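Long-range contact in ABC transporter, substrate binding protein (Polyamine) (Agrobacterium tumefaciens, PDB 4EUO), which binds gamma-aminobutyric acid in the periplasm and probably delivers it to an ABC transporter as its solute-binding component: residues D2-Q16 and G51-Y63. Sequence-based numbering, arbitrary orientation.
Sequences DLVFSSWGGTTQDAQ and GVTWDVVDVEGDY. With ABU (gamma-amino-butanoic acid), chain E.
Asp58 takes a bond from the 2-16 segment at each carboxylate oxygen. Trp8 NE1 reaches OD1 of Asp58 at 2.9 Å in a bent hydrogen bond (N-H...O 135°), and Gln16 NE2 reaches OD2 of Asp58. OD1 lies close to the indole plane and OD2 in the amide plane of Gln16, while both donors come from above the carboxylate plane. With CG of Asp58 anti to its backbone N (chi1 -180°), the carboxylate reaches past the end of strand 3-6 to Trp8 and Gln16; Ser98 gives OD2 a further bond. Gln16 is itself steadied by Ser7, whose OG donates to Gln16 OE1 (2.7 Å). The indole of Trp8, bonded through its N-H, offers one face to the ligand, and Thr12 OG1 bonds the ligand's O at 2.6 Å.

Behind this, strands 3-6 and 56-60 run parallel, tied by Ser6 N to Val56 O and Asp58 N to Ser6 O. At the entry to strand 56-60, Val4 O accepts from the backbone N of both Asp55 and Val56, while Asp55 OD2 takes Val4 N at 2.8 Å through its anti lone pair and OD1 bonds Thr234. CB of Ser6 sits over the five-membered ring of Trp54, a CH-pi contact, and Asp35 holds Trp54 NE1. Strand 32-35 flanks strand 3-6 on its other side; as in periplasmic binding proteins, the C-terminal ends of one lobe's parallel strands lead Trp8, Thr12 and Glu60 into the GABA pocket.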
loop_
_atom_site.group_PDB
_atom_site.type_symbol
_atom_site.label_atom_id
_atom_site.label_comp_id
_atom_site.label_asym_id
_atom_site.label_seq_id
_atom_site.Cartn_x
_atom_site.Cartn_y
_atom_site.Cartn_z
ATOM N N ASP A 2 18.831 9.958 16.865
ATOM C CA ASP A 2 17.424 9.860 16.487
ATOM C C ASP A 2 17.214 8.753 15.473
ATOM O O ASP A 2 18.108 8.496 14.657
ATOM C CB ASP A 2 16.957 11.171 15.872
ATOM C CG ASP A 2 17.132 12.366 16.787
ATOM O OD1 ASP A 2 16.920 12.213 18.004
ATOM O OD2 ASP A 2 17.449 13.457 16.276
ATOM N N LEU A 3 16.020 8.154 15.474
ATOM C CA LEU A 3 15.690 7.121 14.491
ATOM C C LEU A 3 14.874 7.786 13.394
ATOM O O LEU A 3 14.012 8.602 13.700
ATOM C CB LEU A 3 14.858 6.028 15.180
ATOM C CG LEU A 3 14.485 4.860 14.303
ATOM C CD1 LEU A 3 15.316 3.680 14.617
ATOM C CD2 LEU A 3 13.011 4.529 14.445
ATOM N N VAL A 4 15.123 7.418 12.121
ATOM C CA VAL A 4 14.385 7.985 11.005
ATOM C C VAL A 4 13.453 6.917 10.396
ATOM O O VAL A 4 13.909 5.833 10.028
ATOM C CB VAL A 4 15.317 8.560 9.928
ATOM C CG1 VAL A 4 14.514 9.072 8.738
ATOM C CG2 VAL A 4 16.207 9.681 10.493
ATOM N N PHE A 5 12.172 7.267 10.311
ATOM C CA PHE A 5 11.129 6.428 9.719
ATOM C C PHE A 5 10.676 7.007 8.413
ATOM O O PHE A 5 10.298 8.168 8.367
ATOM C CB PHE A 5 9.962 6.289 10.711
ATOM C CG PHE A 5 8.768 5.538 10.159
ATOM C CD1 PHE A 5 8.850 4.185 9.872
ATOM C CD2 PHE A 5 7.579 6.193 9.905
ATOM C CE1 PHE A 5 7.747 3.491 9.362
ATOM C CE2 PHE A 5 6.478 5.491 9.387
ATOM C CZ PHE A 5 6.572 4.149 9.147
ATOM N N SER A 6 10.768 6.204 7.333
ATOM C CA SER A 6 10.322 6.633 6.010
ATOM C C SER A 6 9.034 5.929 5.640
ATOM O O SER A 6 8.928 4.708 5.778
ATOM C CB SER A 6 11.372 6.296 4.957
ATOM O OG SER A 6 10.907 6.594 3.646
ATOM N N SER A 7 8.075 6.683 5.129
ATOM C CA SER A 7 6.800 6.114 4.687
ATOM C C SER A 7 6.271 6.911 3.495
ATOM O O SER A 7 7.044 7.592 2.812
ATOM C CB SER A 7 5.829 5.957 5.859
ATOM O OG SER A 7 4.694 5.209 5.450
ATOM N N TRP A 8 4.974 6.816 3.220
ATOM C CA TRP A 8 4.399 7.251 1.983
ATOM C C TRP A 8 3.867 8.665 2.004
ATOM O O TRP A 8 3.192 9.076 1.056
ATOM C CB TRP A 8 3.308 6.220 1.589
ATOM C CG TRP A 8 3.921 4.868 1.375
ATOM C CD1 TRP A 8 4.165 3.914 2.326
ATOM C CD2 TRP A 8 4.476 4.368 0.157
ATOM N NE1 TRP A 8 4.849 2.859 1.776
ATOM C CE2 TRP A 8 5.073 3.115 0.448
ATOM C CE3 TRP A 8 4.578 4.882 -1.152
ATOM C CZ2 TRP A 8 5.694 2.333 -0.535
ATOM C CZ3 TRP A 8 5.229 4.117 -2.117
ATOM C CH2 TRP A 8 5.748 2.847 -1.812
ATOM N N GLY A 9 4.180 9.393 3.063
ATOM C CA GLY A 9 3.815 10.794 3.177
ATOM C C GLY A 9 2.356 11.022 3.473
ATOM O O GLY A 9 1.547 10.085 3.589
ATOM N N GLY A 10 2.038 12.294 3.591
ATOM C CA GLY A 10 0.667 12.763 3.725
ATOM C C GLY A 10 -0.078 12.168 4.882
ATOM O O GLY A 10 0.480 11.914 5.940
ATOM N N THR A 11 -1.363 11.930 4.640
ATOM C CA THR A 11 -2.276 11.489 5.685
ATOM C C THR A 11 -1.905 10.188 6.291
ATOM O O THR A 11 -2.063 9.978 7.493
ATOM C CB THR A 11 -3.715 11.567 5.220
ATOM O OG1 THR A 11 -3.841 10.908 3.954
ATOM C CG2 THR A 11 -4.190 13.006 5.083
ATOM N N THR A 12 -1.384 9.247 5.466
ATOM C CA THR A 12 -1.004 7.943 6.026
ATOM C C THR A 12 0.194 8.058 6.965
ATOM O O THR A 12 0.196 7.517 8.065
ATOM C CB THR A 12 -0.725 6.956 4.901
ATOM O OG1 THR A 12 -1.977 6.851 4.197
ATOM C CG2 THR A 12 -0.275 5.585 5.421
ATOM N N GLN A 13 1.234 8.766 6.520
ATOM C CA GLN A 13 2.416 8.888 7.373
ATOM C C GLN A 13 2.117 9.731 8.615
ATOM O O GLN A 13 2.610 9.392 9.706
ATOM C CB GLN A 13 3.612 9.417 6.569
ATOM C CG GLN A 13 4.919 9.384 7.360
ATOM C CD GLN A 13 6.114 9.546 6.480
ATOM O OE1 GLN A 13 6.041 9.452 5.254
ATOM N NE2 GLN A 13 7.260 9.702 7.126
ATOM N N ASP A 14 1.272 10.736 8.485
ATOM C CA ASP A 14 0.885 11.508 9.675
ATOM C C ASP A 14 0.186 10.606 10.677
ATOM O O ASP A 14 0.396 10.735 11.882
ATOM C CB ASP A 14 -0.085 12.621 9.276
ATOM C CG ASP A 14 0.554 13.759 8.527
ATOM O OD1 ASP A 14 1.814 13.811 8.468
ATOM O OD2 ASP A 14 -0.192 14.588 7.969
ATOM N N ALA A 15 -0.655 9.685 10.196
ATOM C CA ALA A 15 -1.352 8.753 11.085
ATOM C C ALA A 15 -0.387 7.746 11.710
ATOM O O ALA A 15 -0.544 7.383 12.888
ATOM C CB ALA A 15 -2.442 8.023 10.306
ATOM N N GLN A 16 0.614 7.239 10.934
ATOM C CA GLN A 16 1.614 6.346 11.512
ATOM C C GLN A 16 2.437 7.092 12.582
ATOM O O GLN A 16 2.779 6.500 13.611
ATOM C CB GLN A 16 2.518 5.765 10.437
ATOM C CG GLN A 16 1.765 4.786 9.512
ATOM C CD GLN A 16 2.641 4.374 8.358
ATOM O OE1 GLN A 16 3.162 5.237 7.649
ATOM N NE2 GLN A 16 2.784 3.065 8.123
ATOM N N GLY A 51 25.463 5.159 3.247
ATOM C CA GLY A 51 24.949 6.391 3.812
ATOM C C GLY A 51 23.488 6.255 4.181
ATOM O O GLY A 51 22.688 7.137 3.862
ATOM N N VAL A 52 23.140 5.156 4.851
ATOM C CA VAL A 52 21.739 4.925 5.185
ATOM C C VAL A 52 21.254 5.979 6.138
ATOM O O VAL A 52 21.852 6.186 7.205
ATOM C CB VAL A 52 21.525 3.511 5.724
ATOM C CG1 VAL A 52 20.101 3.348 6.249
ATOM C CG2 VAL A 52 21.810 2.494 4.635
ATOM N N THR A 53 20.187 6.661 5.754
ATOM C CA THR A 53 19.595 7.676 6.608
ATOM C C THR A 53 18.149 7.340 6.979
ATOM O O THR A 53 17.526 8.085 7.723
ATOM C CB THR A 53 19.708 9.047 5.978
ATOM O OG1 THR A 53 18.959 9.079 4.780
ATOM C CG2 THR A 53 21.165 9.451 5.735
ATOM N N TRP A 54 17.601 6.260 6.413
ATOM C CA TRP A 54 16.255 5.770 6.764
ATOM C C TRP A 54 16.487 4.509 7.564
ATOM O O TRP A 54 17.039 3.569 7.037
ATOM C CB TRP A 54 15.471 5.445 5.490
ATOM C CG TRP A 54 15.109 6.602 4.616
ATOM C CD1 TRP A 54 15.221 7.937 4.902
ATOM C CD2 TRP A 54 14.566 6.518 3.287
ATOM N NE1 TRP A 54 14.752 8.688 3.839
ATOM C CE2 TRP A 54 14.369 7.839 2.828
ATOM C CE3 TRP A 54 14.255 5.448 2.427
ATOM C CZ2 TRP A 54 13.847 8.119 1.553
ATOM C CZ3 TRP A 54 13.723 5.727 1.169
ATOM C CH2 TRP A 54 13.531 7.048 0.743
ATOM N N ASP A 55 16.078 4.482 8.832
ATOM C CA ASP A 55 16.313 3.310 9.688
ATOM C C ASP A 55 15.221 2.245 9.584
ATOM O O ASP A 55 15.508 1.060 9.628
ATOM C CB ASP A 55 16.500 3.784 11.137
ATOM C CG ASP A 55 17.664 4.744 11.232
ATOM O OD1 ASP A 55 18.753 4.373 10.777
ATOM O OD2 ASP A 55 17.444 5.886 11.659
ATOM N N VAL A 56 13.983 2.709 9.447
ATOM C CA VAL A 56 12.848 1.816 9.241
ATOM C C VAL A 56 12.096 2.415 8.069
ATOM O O VAL A 56 11.832 3.620 8.031
ATOM C CB VAL A 56 11.950 1.688 10.485
ATOM C CG1 VAL A 56 10.685 0.875 10.154
ATOM C CG2 VAL A 56 12.716 1.022 11.642
ATOM N N VAL A 57 11.770 1.558 7.094
ATOM C CA VAL A 57 11.026 2.012 5.925
ATOM C C VAL A 57 9.749 1.179 5.774
ATOM O O VAL A 57 9.777 -0.046 5.849
ATOM C CB VAL A 57 11.881 1.900 4.644
ATOM C CG1 VAL A 57 11.186 2.547 3.438
ATOM C CG2 VAL A 57 13.273 2.544 4.810
ATOM N N ASP A 58 8.657 1.877 5.502
ATOM C CA ASP A 58 7.418 1.214 5.147
ATOM C C ASP A 58 7.448 1.051 3.609
ATOM O O ASP A 58 7.530 2.032 2.857
ATOM C CB ASP A 58 6.250 2.086 5.602
ATOM C CG ASP A 58 4.898 1.503 5.290
ATOM O OD1 ASP A 58 4.663 1.164 4.113
ATOM O OD2 ASP A 58 4.095 1.368 6.216
ATOM N N VAL A 59 7.411 -0.217 3.174
ATOM C CA VAL A 59 7.513 -0.546 1.749
ATOM C C VAL A 59 6.351 -1.428 1.330
ATOM O O VAL A 59 5.656 -1.995 2.162
ATOM C CB VAL A 59 8.859 -1.277 1.442
ATOM C CG1 VAL A 59 10.058 -0.399 1.764
ATOM C CG2 VAL A 59 8.943 -2.615 2.175
ATOM N N GLU A 60 6.202 -1.633 0.008
ATOM C CA GLU A 60 5.222 -2.596 -0.474
ATOM C C GLU A 60 5.712 -4.011 -0.210
ATOM O O GLU A 60 6.925 -4.284 -0.340
ATOM C CB GLU A 60 4.962 -2.354 -1.965
ATOM C CG GLU A 60 4.134 -1.078 -2.152
ATOM C CD GLU A 60 4.353 -0.346 -3.464
ATOM O OE1 GLU A 60 5.482 -0.336 -3.993
ATOM O OE2 GLU A 60 3.393 0.307 -3.920
ATOM N N GLY A 61 4.788 -4.928 0.106
ATOM C CA GLY A 61 5.203 -6.282 0.474
ATOM C C GLY A 61 5.920 -7.061 -0.609
ATOM O O GLY A 61 6.770 -7.914 -0.294
ATOM N N ASP A 62 5.602 -6.818 -1.880
ATOM C CA ASP A 62 6.297 -7.547 -2.942
ATOM C C ASP A 62 7.758 -7.094 -3.050
ATOM O O ASP A 62 8.649 -7.911 -3.289
ATOM C CB ASP A 62 5.561 -7.402 -4.277
ATOM C CG ASP A 62 5.613 -6.003 -4.843
ATOM O OD1 ASP A 62 5.075 -5.075 -4.184
ATOM O OD2 ASP A 62 6.223 -5.827 -5.905
ATOM N N TYR A 63 7.997 -5.790 -2.854
ATOM C CA TYR A 63 9.359 -5.290 -2.799
ATOM C C TYR A 63 10.080 -5.917 -1.589
ATOM O O TYR A 63 11.193 -6.471 -1.740
ATOM C CB TYR A 63 9.370 -3.760 -2.691
ATOM C CG TYR A 63 10.748 -3.225 -2.377
ATOM C CD1 TYR A 63 11.661 -2.960 -3.393
ATOM C CD2 TYR A 63 11.148 -3.004 -1.054
ATOM C CE1 TYR A 63 12.937 -2.464 -3.104
ATOM C CE2 TYR A 63 12.419 -2.510 -0.756
ATOM C CZ TYR A 63 13.298 -2.247 -1.782
ATOM O OH TYR A 63 14.546 -1.748 -1.476
HETATM N N ABU E . 1.677 0.997 -0.296
HETATM C CD ABU E . 0.430 1.489 0.303
HETATM C CB ABU E . 0.566 2.913 0.782
HETATM C CG ABU E . -0.715 3.351 1.406
HETATM C C ABU E . -0.782 4.807 1.816
HETATM O O ABU E . -1.986 5.330 2.030
HETATM O OXT ABU E . 0.270 5.589 1.846
#